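Local coordinates for C24 protein (Bizionia argentinensis JUB59, PDB 6OV6) that is of unknown function but probably forms the trimeric, manganese-binding receptor-binding tip of the long tail fibre of a temperate bacteriophage, at residues F64-G69 / I109-F114; G147-L150 / G156-N159. One frame throughout, in Å; residues are numbered along the deposited sequence.

Contact 1. Residues F64-G69 / I109-F114; sequences FKFVGG and ISWAEF
Trp111, whose indole reaches Phe66 across this contact, takes a hydrogen bond on its backbone oxygen: Phe114 N donates to Trp111 O over 3.0 Å. Glu113 N makes a longer one to Ser110 O, at 3.2 Å, and the two bonds wind the chain into a short 3-10 turn just after strand 109-110. Phe66 approaches the indole from the opposite direction. CG lies anti to the backbone N in both residues (chi1 178° in Phe66, -179° in Trp111), which carries each ring away from its own chain and brings the outer rim of the indole's six-membered ring over the Phe66 face. The planes are nearly parallel, at 12°, but displaced enough that the rings hardly overlap, with 4.8 Å between the two six-membered centroids. Phe66 CE1 touches Trp111 CZ3 at 3.8 Å. The pair packs against the mixed beta-sheet that holds strand 62-70: Phe102 meets both rings edge-to-face, while Val75 and Cys45 pack on each of them. The ring of Phe114 also presents a face to the indole, with Trp111 CZ3 standing 3.5 Å above its plane. At the end of the 3-10 turn, Glu113 O accepts a hydrogen bond from Arg121 NH2 of the third subunit.

Contact 2. Residues G147-L150 / G156-N159; sequences GWQL and GTEN
Gln149 and Thr157 reach towards each other from opposite directions, and what meets is the flat face of an amide and a methyl group. The setting is an outer strand, within this chain, of a three-stranded antiparallel sheet: strand 148-150 pairs with strand 267-275, and the chain leaving it loops back so that 156-159 lies beside the strand's end without pairing with it. Gln149 sends CG into the cramped position between its backbone N and carbonyl carbon (chi1 73°), then runs extended outward and forward, bringing its amide beside the carbonyl of Leu150. Thr157 CG2 stands almost straight above the nitrogen of that amide, 3.6 Å from Gln149 NE2, and is 3.9 Å from Gln149 CD.

The threonine hydroxyl is also close to the amide but is not bonded to it: Thr157 OG1 lies 3.7 Å from Gln149 NE2 and well out of the amide plane. Its strongest polar partner is Thr154 O, in the connecting loop, with weak hydrogen bonds from the backbone nitrogens of Asp152 and Gly153. That arrangement ties the loop back on itself, while the side chain of Thr157 also rests on Ile274 and Ile276. Other subunits lie close to both segments: Trp148 NE1 hydrogen-bonds to Arg125 O of the second subunit, and Glu158 OE1 to Tyr268 OH of the third.

Two hydrogen bonds from NE2 fix how the Gln149 amide is turned beneath the methyl. One goes to Thr154 OG1, and the other to the next residue of its own strand, Gln149 NE2 to Leu150 O, 3.0 Å long and nearly straight at 169°, with the acceptor lying exactly in the amide plane.

Overall arrangement
The two contacts belong to separate parts of an elongated chain: their centres are 45 Å apart, their nearest atoms about 27 Å. No secondary-structure element is common to both. Contact 1 is the more buried, joining strand 62-70 to the 3-10 turn that follows strand 109-110 through aromatic rings, without a polar bond between its segments. Contact 2 is a surface contact spanning a short loop after an outer strand, within this chain, of the small antiparallel sheet; it too has no hydrogen bond between its segments, and its touch is a methyl on an amide face, with hydroxyl and amide each bonded to the intervening loop. Both have other subunits of the three-chain assembly close by.

Contact 1. Residues F64-G69 / I109-F114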
loop_
_atom_site.group_PDB
_atom_site.type_symbol
_atom_site.label_atom_id
_atom_site.label_comp_id
_atom_site.label_asym_id
_atom_site.label_seq_id
_atom_site.Cartn_x
_atom_site.Cartn_y
_atom_site.Cartn_z
ATOM N N PHE A 64 -38.879 -29.743 -0.920
ATOM C CA PHE A 64 -39.788 -30.256 0.108
ATOM C C PHE A 64 -40.197 -29.242 1.121
ATOM O O PHE A 64 -39.366 -28.459 1.580
ATOM C CB PHE A 64 -39.127 -31.393 0.929
ATOM C CG PHE A 64 -38.854 -32.696 0.228
ATOM C CD1 PHE A 64 -39.890 -33.575 -0.071
ATOM C CD2 PHE A 64 -37.558 -33.049 -0.137
ATOM C CE1 PHE A 64 -39.636 -34.783 -0.713
ATOM C CE2 PHE A 64 -37.309 -34.257 -0.782
ATOM C CZ PHE A 64 -38.350 -35.126 -1.038
ATOM N N LYS A 65 -41.444 -29.384 1.622
ATOM C CA LYS A 65 -41.903 -28.666 2.804
ATOM C C LYS A 65 -41.106 -29.320 3.963
ATOM O O LYS A 65 -40.882 -30.540 3.954
ATOM C CB LYS A 65 -43.408 -28.891 3.056
ATOM C CG LYS A 65 -44.316 -28.116 2.105
ATOM C CD LYS A 65 -45.737 -28.686 2.063
ATOM C CE LYS A 65 -46.528 -28.150 0.886
ATOM N NZ LYS A 65 -47.860 -28.800 0.779
ATOM N N PHE A 66 -40.643 -28.497 4.905
ATOM C CA PHE A 66 -39.914 -28.933 6.080
ATOM C C PHE A 66 -40.808 -28.688 7.275
ATOM O O PHE A 66 -41.322 -27.567 7.451
ATOM C CB PHE A 66 -38.573 -28.185 6.247
ATOM C CG PHE A 66 -37.811 -28.594 7.490
ATOM C CD1 PHE A 66 -36.981 -29.708 7.482
ATOM C CD2 PHE A 66 -37.939 -27.874 8.678
ATOM C CE1 PHE A 66 -36.277 -30.094 8.632
ATOM C CE2 PHE A 66 -37.215 -28.246 9.826
ATOM C CZ PHE A 66 -36.390 -29.355 9.794
ATOM N N VAL A 67 -40.980 -29.728 8.100
ATOM C CA VAL A 67 -41.772 -29.626 9.331
ATOM C C VAL A 67 -40.782 -29.530 10.496
ATOM O O VAL A 67 -40.029 -30.468 10.759
ATOM C CB VAL A 67 -42.805 -30.782 9.498
ATOM C CG1 VAL A 67 -43.504 -30.716 10.875
ATOM C CG2 VAL A 67 -43.840 -30.753 8.376
ATOM N N GLY A 68 -40.751 -28.370 11.134
ATOM C CA GLY A 68 -39.868 -28.122 12.263
ATOM C C GLY A 68 -40.393 -28.680 13.569
ATOM O O GLY A 68 -41.315 -29.503 13.585
ATOM N N GLY A 69 -39.798 -28.214 14.652
ATOM C CA GLY A 69 -40.098 -28.613 16.024
ATOM C C GLY A 69 -38.818 -28.558 16.825
ATOM O O GLY A 69 -37.952 -27.729 16.522
ATOM N N ILE A 109 -30.295 -37.794 7.363
ATOM C CA ILE A 109 -29.170 -36.970 6.930
ATOM C C ILE A 109 -28.840 -36.040 8.070
ATOM O O ILE A 109 -29.758 -35.481 8.688
ATOM C CB ILE A 109 -29.587 -36.118 5.663
ATOM C CG1 ILE A 109 -30.307 -36.927 4.554
ATOM C CG2 ILE A 109 -28.461 -35.237 5.122
ATOM C CD1 ILE A 109 -29.577 -38.119 3.943
ATOM N N SER A 110 -27.538 -35.799 8.299
ATOM C CA SER A 110 -27.088 -34.838 9.304
ATOM C C SER A 110 -27.652 -33.456 8.937
ATOM O O SER A 110 -27.443 -32.990 7.814
ATOM C CB SER A 110 -25.563 -34.775 9.327
ATOM O OG SER A 110 -25.117 -33.740 10.184
ATOM N N TRP A 111 -28.394 -32.836 9.857
ATOM C CA TRP A 111 -28.981 -31.505 9.672
ATOM C C TRP A 111 -27.917 -30.416 9.477
ATOM O O TRP A 111 -28.179 -29.455 8.770
ATOM C CB TRP A 111 -29.925 -31.161 10.829
ATOM C CG TRP A 111 -30.624 -29.827 10.764
ATOM C CD1 TRP A 111 -30.634 -28.868 11.738
ATOM C CD2 TRP A 111 -31.478 -29.337 9.711
ATOM N NE1 TRP A 111 -31.435 -27.816 11.361
ATOM C CE2 TRP A 111 -31.957 -28.070 10.118
ATOM C CE3 TRP A 111 -31.862 -29.833 8.450
ATOM C CZ2 TRP A 111 -32.801 -27.291 9.313
ATOM C CZ3 TRP A 111 -32.747 -29.090 7.683
ATOM C CH2 TRP A 111 -33.209 -27.835 8.113
ATOM N N ALA A 112 -26.714 -30.593 10.057
ATOM C CA ALA A 112 -25.593 -29.642 9.936
ATOM C C ALA A 112 -25.107 -29.497 8.475
ATOM O O ALA A 112 -24.464 -28.503 8.133
ATOM C CB ALA A 112 -24.445 -30.075 10.830
ATOM N N GLU A 113 -25.448 -30.469 7.614
ATOM C CA GLU A 113 -25.116 -30.442 6.180
ATOM C C GLU A 113 -26.038 -29.483 5.391
ATOM O O GLU A 113 -25.749 -29.167 4.233
ATOM C CB GLU A 113 -25.170 -31.846 5.592
ATOM C CG GLU A 113 -24.006 -32.721 6.037
ATOM C CD GLU A 113 -24.064 -34.165 5.577
ATOM O OE1 GLU A 113 -24.842 -34.477 4.643
ATOM O OE2 GLU A 113 -23.294 -34.983 6.133
ATOM N N PHE A 114 -27.145 -29.034 6.015
ATOM C CA PHE A 114 -28.084 -28.097 5.418
ATOM C C PHE A 114 -27.622 -26.683 5.678
ATOM O O PHE A 114 -27.256 -26.340 6.811
ATOM C CB PHE A 114 -29.523 -28.327 5.895
ATOM C CG PHE A 114 -30.155 -29.551 5.278
ATOM C CD1 PHE A 114 -31.135 -29.428 4.303
ATOM C CD2 PHE A 114 -29.790 -30.829 5.695
ATOM C CE1 PHE A 114 -31.719 -30.557 3.737
ATOM C CE2 PHE A 114 -30.384 -31.958 5.141
ATOM C CZ PHE A 114 -31.357 -31.815 4.174
#

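Contact 2. Residues G147-L150 / G156-N159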
loop_
_atom_site.group_PDB
_atom_site.type_symbol
_atom_site.label_atom_id
_atom_site.label_comp_id
_atom_site.label_asym_id
_atom_site.label_seq_id
_atom_site.Cartn_x
_atom_site.Cartn_y
_atom_site.Cartn_z
ATOM N N GLY A 147 -13.806 -11.592 -19.131
ATOM C CA GLY A 147 -14.525 -10.422 -18.635
ATOM C C GLY A 147 -13.652 -9.513 -17.787
ATOM O O GLY A 147 -14.048 -8.395 -17.472
ATOM N N TRP A 148 -12.466 -9.984 -17.423
ATOM C CA TRP A 148 -11.514 -9.221 -16.598
ATOM C C TRP A 148 -10.338 -8.730 -17.433
ATOM O O TRP A 148 -9.986 -9.369 -18.428
ATOM C CB TRP A 148 -10.984 -10.093 -15.439
ATOM C CG TRP A 148 -12.033 -10.498 -14.444
ATOM C CD1 TRP A 148 -12.945 -11.510 -14.573
ATOM C CD2 TRP A 148 -12.223 -9.950 -13.130
ATOM N NE1 TRP A 148 -13.720 -11.596 -13.438
ATOM C CE2 TRP A 148 -13.299 -10.647 -12.536
ATOM C CE3 TRP A 148 -11.575 -8.933 -12.389
ATOM C CZ2 TRP A 148 -13.745 -10.363 -11.234
ATOM C CZ3 TRP A 148 -12.040 -8.623 -11.121
ATOM C CH2 TRP A 148 -13.111 -9.330 -10.552
ATOM N N GLN A 149 -9.682 -7.652 -16.983
ATOM C CA GLN A 149 -8.470 -7.152 -17.624
ATOM C C GLN A 149 -7.590 -6.493 -16.570
ATOM O O GLN A 149 -8.076 -6.112 -15.507
ATOM C CB GLN A 149 -8.786 -6.136 -18.747
ATOM C CG GLN A 149 -9.257 -4.769 -18.268
ATOM C CD GLN A 149 -9.160 -3.736 -19.360
ATOM O OE1 GLN A 149 -10.031 -3.645 -20.235
ATOM N NE2 GLN A 149 -8.121 -2.910 -19.300
ATOM N N LEU A 150 -6.323 -6.284 -16.916
ATOM C CA LEU A 150 -5.357 -5.583 -16.082
ATOM C C LEU A 150 -5.778 -4.104 -15.978
ATOM O O LEU A 150 -6.280 -3.531 -16.957
ATOM C CB LEU A 150 -3.998 -5.711 -16.790
ATOM C CG LEU A 150 -2.720 -5.610 -15.962
ATOM C CD1 LEU A 150 -2.595 -6.783 -14.957
ATOM C CD2 LEU A 150 -1.507 -5.559 -16.883
ATOM N N GLY A 156 -10.972 2.740 -20.259
ATOM C CA GLY A 156 -11.371 3.595 -19.151
ATOM C C GLY A 156 -10.869 3.165 -17.775
ATOM O O GLY A 156 -11.306 3.729 -16.773
ATOM N N THR A 157 -9.954 2.197 -17.710
ATOM C CA THR A 157 -9.420 1.709 -16.414
ATOM C C THR A 157 -8.347 2.636 -15.869
ATOM O O THR A 157 -7.739 3.405 -16.623
ATOM C CB THR A 157 -8.852 0.261 -16.522
ATOM O OG1 THR A 157 -7.686 0.198 -17.345
ATOM C CG2 THR A 157 -9.869 -0.753 -16.998
ATOM N N GLU A 158 -8.084 2.541 -14.556
ATOM C CA GLU A 158 -6.977 3.272 -13.938
ATOM C C GLU A 158 -5.713 2.518 -14.324
ATOM O O GLU A 158 -5.766 1.318 -14.456
ATOM C CB GLU A 158 -7.127 3.252 -12.397
ATOM C CG GLU A 158 -8.416 3.844 -11.856
ATOM C CD GLU A 158 -8.777 5.242 -12.335
ATOM O OE1 GLU A 158 -7.910 6.147 -12.264
ATOM O OE2 GLU A 158 -9.934 5.436 -12.771
ATOM N N ASN A 159 -4.587 3.206 -14.542
ATOM C CA ASN A 159 -3.351 2.495 -14.840
ATOM C C ASN A 159 -2.630 2.327 -13.486
ATOM O O ASN A 159 -1.967 3.263 -13.006
ATOM C CB ASN A 159 -2.464 3.290 -15.832
ATOM C CG ASN A 159 -1.151 2.599 -16.092
ATOM O OD1 ASN A 159 -0.899 1.493 -15.591
ATOM N ND2 ASN A 159 -0.283 3.225 -16.880
#